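Local coordinates for protein type 3 secretion system chaperone PscG (Pseudomonas aeruginosa, PDB 2UWJ) that acts as a type III secretion chaperone that, together with PscE, keeps the needle protein PscF from polymerizing prematurely in the bacterial cytoplasm, at residues His20-Ala25 / Ala50-Tyr55; His63-Pro68 / Pro72-Cys77. All blocks are in the same frame, centred on the assembly; numbering follows the deposited sequence.

Contact 1 (His20-Ala25 / Ala50-Tyr55); sequences HCHEEA and ANQGRY
Gln52 lays its aliphatic stem and its amide over one face of the imidazole of His22, closing the open end of the hairpin of helices 22-34 and 38-51 in this all-helical, TPR-like chaperone. The touch is a CH-pi contact: CG of Gln52 stands 3.3 Å from the centroid of the His22 ring, 8° off the ring normal. Beyond CG the chain is extended (chi2 179°), which carries the amide back over the root of the ring, as the two side chains pass in opposite directions. The amide plane lies 22° from that of the imidazole, and Gln52 NE2 comes to 3.5 Å from His22 CG. Glutamine suits the place because its methylene stem packs on the ring while its amide keeps polar partners. Its NE2 makes a weak hydrogen bond to the carbonyl of Ser48, and Ser48 OG is hydrogen-bonded to His22 ND1, an anchor that helps fix the rotation of the ring. At the ring edge, CB of Asn51 lies 4.3 Å from CE1 of His22; the amide oxygen of Asn51 is hydrogen-bonded to the backbone of another protein's chain. Gly53 turns the chain out of the helix in a Schellman motif, its positive phi favouring glycine. Arg54, salt-bridged to Glu57 through NH1, then reaches back to Gln52 OE1 through NH2, a nearly straight hydrogen bond of 3.2 Å lying in the guanidinium plane.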
loop_
_atom_site.group_PDB
_atom_site.type_symbol
_atom_site.label_atom_id
_atom_site.label_comp_id
_atom_site.label_asym_id
_atom_site.label_seq_id
_atom_site.Cartn_x
_atom_site.Cartn_y
_atom_site.Cartn_z
ATOM N N HIS C 20 -7.698 -6.910 18.194
ATOM C CA HIS C 20 -8.034 -7.982 19.124
ATOM C C HIS C 20 -8.370 -9.355 18.528
ATOM O O HIS C 20 -8.955 -10.176 19.220
ATOM C CB HIS C 20 -9.182 -7.503 20.054
ATOM C CG HIS C 20 -9.037 -6.070 20.512
ATOM N ND1 HIS C 20 -7.926 -5.605 21.197
ATOM C CD2 HIS C 20 -9.831 -4.984 20.308
ATOM C CE1 HIS C 20 -8.039 -4.299 21.394
ATOM N NE2 HIS C 20 -9.185 -3.895 20.866
ATOM N N CYS C 21 -8.032 -9.613 17.260
ATOM C CA CYS C 21 -8.340 -10.937 16.687
ATOM C C CYS C 21 -7.066 -11.760 16.740
ATOM O O CYS C 21 -6.525 -12.158 15.711
ATOM C CB CYS C 21 -8.821 -10.812 15.244
ATOM S SG CYS C 21 -10.323 -9.797 15.116
ATOM N N HIS C 22 -6.620 -12.044 17.959
ATOM C CA HIS C 22 -5.347 -12.732 18.161
ATOM C C HIS C 22 -5.281 -14.205 17.808
ATOM O O HIS C 22 -4.287 -14.664 17.220
ATOM C CB HIS C 22 -4.870 -12.455 19.601
ATOM C CG HIS C 22 -4.667 -10.993 19.872
ATOM N ND1 HIS C 22 -3.737 -10.240 19.187
ATOM C CD2 HIS C 22 -5.343 -10.124 20.673
ATOM C CE1 HIS C 22 -3.862 -8.968 19.530
ATOM N NE2 HIS C 22 -4.833 -8.872 20.431
ATOM N N GLU C 23 -6.314 -14.944 18.169
ATOM C CA GLU C 23 -6.383 -16.369 17.831
ATOM C C GLU C 23 -6.441 -16.519 16.306
ATOM O O GLU C 23 -5.798 -17.415 15.716
ATOM C CB GLU C 23 -7.665 -16.984 18.379
ATOM C CG GLU C 23 -7.723 -17.122 19.882
ATOM C CD GLU C 23 -9.045 -17.770 20.319
ATOM O OE1 GLU C 23 -9.412 -18.831 19.736
ATOM O OE2 GLU C 23 -9.709 -17.214 21.228
ATOM N N GLU C 24 -7.267 -15.690 15.673
ATOM C CA GLU C 24 -7.367 -15.726 14.223
ATOM C C GLU C 24 -6.032 -15.405 13.545
ATOM O O GLU C 24 -5.602 -16.125 12.634
ATOM C CB GLU C 24 -8.446 -14.747 13.718
ATOM C CG GLU C 24 -9.874 -15.083 14.246
ATOM C CD GLU C 24 -10.176 -14.530 15.657
ATOM O OE1 GLU C 24 -9.305 -13.923 16.299
ATOM O OE2 GLU C 24 -11.306 -14.728 16.124
ATOM N N ALA C 25 -5.358 -14.348 14.003
ATOM C CA ALA C 25 -4.095 -13.938 13.401
ATOM C C ALA C 25 -3.076 -15.047 13.541
ATOM O O ALA C 25 -2.333 -15.349 12.601
ATOM C CB ALA C 25 -3.531 -12.623 14.088
ATOM N N ALA C 50 2.725 -7.942 20.600
ATOM C CA ALA C 50 2.958 -6.596 21.103
ATOM C C ALA C 50 1.631 -5.878 21.373
ATOM O O ALA C 50 1.519 -5.159 22.388
ATOM C CB ALA C 50 3.810 -5.767 20.147
ATOM N N ASN C 51 0.636 -6.068 20.492
ATOM C CA ASN C 51 -0.658 -5.412 20.676
ATOM C C ASN C 51 -1.462 -6.021 21.857
ATOM O O ASN C 51 -2.425 -5.441 22.304
ATOM C CB ASN C 51 -1.476 -5.395 19.375
ATOM C CG ASN C 51 -0.977 -4.309 18.411
ATOM O OD1 ASN C 51 -0.771 -3.152 18.836
ATOM N ND2 ASN C 51 -0.720 -4.671 17.130
ATOM N N GLN C 52 -1.049 -7.176 22.356
ATOM C CA GLN C 52 -1.698 -7.756 23.545
ATOM C C GLN C 52 -0.939 -7.300 24.799
ATOM O O GLN C 52 -1.299 -7.671 25.927
ATOM C CB GLN C 52 -1.602 -9.284 23.540
ATOM C CG GLN C 52 -2.413 -9.911 22.504
ATOM C CD GLN C 52 -2.266 -11.414 22.507
ATOM O OE1 GLN C 52 -2.724 -12.105 23.434
ATOM N NE2 GLN C 52 -1.639 -11.944 21.460
ATOM N N GLY C 53 0.147 -6.557 24.599
ATOM C CA GLY C 53 0.985 -6.154 25.724
ATOM C C GLY C 53 1.978 -7.250 26.130
ATOM O O GLY C 53 2.647 -7.130 27.163
ATOM N N ARG C 54 2.122 -8.308 25.325
ATOM C CA ARG C 54 3.053 -9.410 25.658
ATOM C C ARG C 54 4.388 -9.095 25.059
ATOM O O ARG C 54 4.861 -9.773 24.089
ATOM C CB ARG C 54 2.522 -10.707 25.079
ATOM C CG ARG C 54 1.271 -11.182 25.781
ATOM C CD ARG C 54 1.422 -12.705 25.745
ATOM N NE ARG C 54 0.368 -13.226 24.960
ATOM C CZ ARG C 54 0.238 -14.443 24.461
ATOM N NH1 ARG C 54 1.118 -15.439 24.621
ATOM N NH2 ARG C 54 -0.849 -14.621 23.752
ATOM N N TYR C 55 4.992 -8.053 25.602
ATOM C CA TYR C 55 6.249 -7.521 25.089
ATOM C C TYR C 55 7.464 -8.433 25.145
ATOM O O TYR C 55 8.288 -8.424 24.197
ATOM C CB TYR C 55 6.607 -6.178 25.790
ATOM C CG TYR C 55 5.473 -5.136 25.763
ATOM C CD1 TYR C 55 4.945 -4.675 24.536
ATOM C CD2 TYR C 55 4.873 -4.662 26.971
ATOM C CE1 TYR C 55 3.845 -3.785 24.477
ATOM C CE2 TYR C 55 3.778 -3.766 26.920
ATOM C CZ TYR C 55 3.273 -3.333 25.681
ATOM O OH TYR C 55 2.224 -2.443 25.633
#

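Contact 2 (His63-Pro68 / Pro72-Cys77); sequences HGNPWP and PWFALC
Pro72, in the first turn of helix 71-80, meets the incoming loop through its CD atom, which rests 3.8 Å from the carbonyl oxygen of Pro68. A proline fits here, since the first turn of a helix asks for no amide hydrogen and its restricted phi is already helical; the same ring also packs on Leu102 and Phe105 of helix 100-113. Trp73 turns elsewhere, to Leu43, Ile46 and Ser47 of helix 38-51. Phe74 carries the main contact, presenting the edge of its ring to the loop. Its CE2 lies 3.7 Å from Asn65 CG, and the amide stands almost upright to the ring, the planes 80° apart. Asn65 gets there because its CG is anti to the backbone N (chi1 168°), which sends the amide onward along the loop. There OD1 takes the backbone N-H of Trp67 at 3.0 Å in an Asx turn, with the donor above the carbonyl plane. Asn65 ND2 in turn gives a hydrogen bond of 2.9 Å to the carbonyl oxygen of Trp67, and another to the carboxylate of Glu71, the first residue of the helix. Asparagine is short enough to reach the backbone two residues on, with an acceptor and a donor to engage both N and O of Trp67. Farther on, Ala75 and Leu76 face helices 84-95 and 100-113, and Cys77 helix 55-59. The amide thus spends its polarity on the loop and Glu71, and meets Phe74 CE2 mainly by van der Waals contact.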
loop_
_atom_site.group_PDB
_atom_site.type_symbol
_atom_site.label_atom_id
_atom_site.label_comp_id
_atom_site.label_asym_id
_atom_site.label_seq_id
_atom_site.Cartn_x
_atom_site.Cartn_y
_atom_site.Cartn_z
ATOM N N HIS C 63 16.373 -11.764 19.075
ATOM C CA HIS C 63 17.629 -12.559 19.091
ATOM C C HIS C 63 18.026 -13.087 17.708
ATOM O O HIS C 63 17.377 -13.990 17.240
ATOM C CB HIS C 63 17.424 -13.786 19.981
ATOM C CG HIS C 63 17.276 -13.450 21.429
ATOM N ND1 HIS C 63 18.249 -12.771 22.129
ATOM C CD2 HIS C 63 16.268 -13.682 22.307
ATOM C CE1 HIS C 63 17.849 -12.596 23.377
ATOM N NE2 HIS C 63 16.651 -13.140 23.508
ATOM N N GLY C 64 19.042 -12.502 17.083
ATOM C CA GLY C 64 19.461 -12.943 15.751
ATOM C C GLY C 64 18.467 -12.550 14.637
ATOM O O GLY C 64 18.604 -12.986 13.493
ATOM N N ASN C 65 17.472 -11.713 14.952
ATOM C CA ASN C 65 16.469 -11.314 13.957
ATOM C C ASN C 65 17.119 -11.079 12.583
ATOM O O ASN C 65 17.976 -10.198 12.422
ATOM C CB ASN C 65 15.739 -10.017 14.365
ATOM C CG ASN C 65 14.920 -9.452 13.204
ATOM O OD1 ASN C 65 14.180 -10.193 12.539
ATOM N ND2 ASN C 65 15.038 -8.155 12.969
ATOM N N PRO C 66 16.682 -11.831 11.577
ATOM C CA PRO C 66 17.246 -11.686 10.232
ATOM C C PRO C 66 16.515 -10.670 9.303
ATOM O O PRO C 66 16.995 -10.402 8.208
ATOM C CB PRO C 66 17.142 -13.104 9.691
ATOM C CG PRO C 66 15.812 -13.496 10.135
ATOM C CD PRO C 66 15.747 -12.963 11.631
ATOM N N TRP C 67 15.388 -10.092 9.757
ATOM C CA TRP C 67 14.590 -9.162 8.927
ATOM C C TRP C 67 14.588 -7.773 9.506
ATOM O O TRP C 67 13.847 -7.500 10.444
ATOM C CB TRP C 67 13.154 -9.707 8.838
ATOM C CG TRP C 67 13.117 -10.993 8.070
ATOM C CD1 TRP C 67 13.535 -11.189 6.770
ATOM C CD2 TRP C 67 12.704 -12.268 8.550
ATOM N NE1 TRP C 67 13.412 -12.507 6.430
ATOM C CE2 TRP C 67 12.905 -13.195 7.496
ATOM C CE3 TRP C 67 12.178 -12.725 9.770
ATOM C CZ2 TRP C 67 12.604 -14.549 7.627
ATOM C CZ3 TRP C 67 11.876 -14.091 9.906
ATOM C CH2 TRP C 67 12.096 -14.979 8.835
ATOM N N PRO C 68 15.412 -6.875 8.963
ATOM C CA PRO C 68 15.463 -5.513 9.502
ATOM C C PRO C 68 14.125 -4.776 9.601
ATOM O O PRO C 68 13.945 -3.967 10.491
ATOM C CB PRO C 68 16.466 -4.807 8.572
ATOM C CG PRO C 68 17.415 -5.978 8.159
ATOM C CD PRO C 68 16.388 -7.059 7.857
ATOM N N PRO C 72 11.684 -2.143 14.188
ATOM C CA PRO C 72 10.886 -1.146 14.914
ATOM C C PRO C 72 9.991 -1.764 16.007
ATOM O O PRO C 72 9.763 -1.129 17.029
ATOM C CB PRO C 72 10.043 -0.480 13.810
ATOM C CG PRO C 72 11.030 -0.536 12.572
ATOM C CD PRO C 72 11.609 -1.941 12.713
ATOM N N TRP C 73 9.437 -2.961 15.749
ATOM C CA TRP C 73 8.584 -3.615 16.716
ATOM C C TRP C 73 9.360 -3.917 17.986
ATOM O O TRP C 73 8.801 -3.758 19.087
ATOM C CB TRP C 73 7.995 -4.931 16.179
ATOM C CG TRP C 73 7.178 -4.682 14.976
ATOM C CD1 TRP C 73 7.607 -4.638 13.661
ATOM C CD2 TRP C 73 5.778 -4.399 14.954
ATOM N NE1 TRP C 73 6.533 -4.346 12.821
ATOM C CE2 TRP C 73 5.403 -4.203 13.599
ATOM C CE3 TRP C 73 4.794 -4.295 15.957
ATOM C CZ2 TRP C 73 4.073 -3.912 13.230
ATOM C CZ3 TRP C 73 3.468 -4.002 15.574
ATOM C CH2 TRP C 73 3.128 -3.822 14.246
ATOM N N PHE C 74 10.615 -4.342 17.872
ATOM C CA PHE C 74 11.407 -4.622 19.088
ATOM C C PHE C 74 11.701 -3.300 19.853
ATOM O O PHE C 74 11.628 -3.296 21.090
ATOM C CB PHE C 74 12.701 -5.388 18.746
ATOM C CG PHE C 74 12.441 -6.643 17.931
ATOM C CD1 PHE C 74 11.380 -7.483 18.257
ATOM C CD2 PHE C 74 13.251 -6.966 16.823
ATOM C CE1 PHE C 74 11.113 -8.657 17.482
ATOM C CE2 PHE C 74 12.998 -8.121 16.054
ATOM C CZ PHE C 74 11.939 -8.958 16.377
ATOM N N ALA C 75 12.021 -2.209 19.137
ATOM C CA ALA C 75 12.203 -0.894 19.804
ATOM C C ALA C 75 10.877 -0.550 20.580
ATOM O O ALA C 75 10.898 -0.105 21.740
ATOM C CB ALA C 75 12.442 0.205 18.767
ATOM N N LEU C 76 9.732 -0.758 19.938
ATOM C CA LEU C 76 8.448 -0.390 20.594
ATOM C C LEU C 76 8.271 -1.228 21.865
ATOM O O LEU C 76 7.780 -0.710 22.898
ATOM C CB LEU C 76 7.240 -0.605 19.659
ATOM C CG LEU C 76 7.127 0.467 18.521
ATOM C CD1 LEU C 76 6.107 0.019 17.474
ATOM C CD2 LEU C 76 6.751 1.808 19.090
ATOM N N CYS C 77 8.630 -2.517 21.793
ATOM C CA CYS C 77 8.509 -3.422 22.949
ATOM C C CYS C 77 9.422 -2.951 24.103
ATOM O O CYS C 77 9.030 -2.942 25.307
ATOM C CB CYS C 77 8.873 -4.870 22.543
ATOM S SG CYS C 77 7.551 -5.667 21.613
#

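The two contacts, centres about 17 Å apart, are both partly buried, but in contact 2 both touching helix residues, Pro72 and Phe74, are buried, whereas in contact 1 only Asn51 is. Contact 1, farther from the chain centre, joins the start of helix 22-34 to the end of the next helix, 38-51, across the open end of their hairpin; contact 2 ties a loop to the helix it leads into. In contact 1 a methylene and the amide behind it lie over a ring face, whereas in contact 2 an amide meets a ring edge. They touch where Cys77 SG lies 4.0 Å from Ala50 CB. Both border another protein's chain, contact 1 with hydrogen bonds at Asn51, contact 2 with apolar packing.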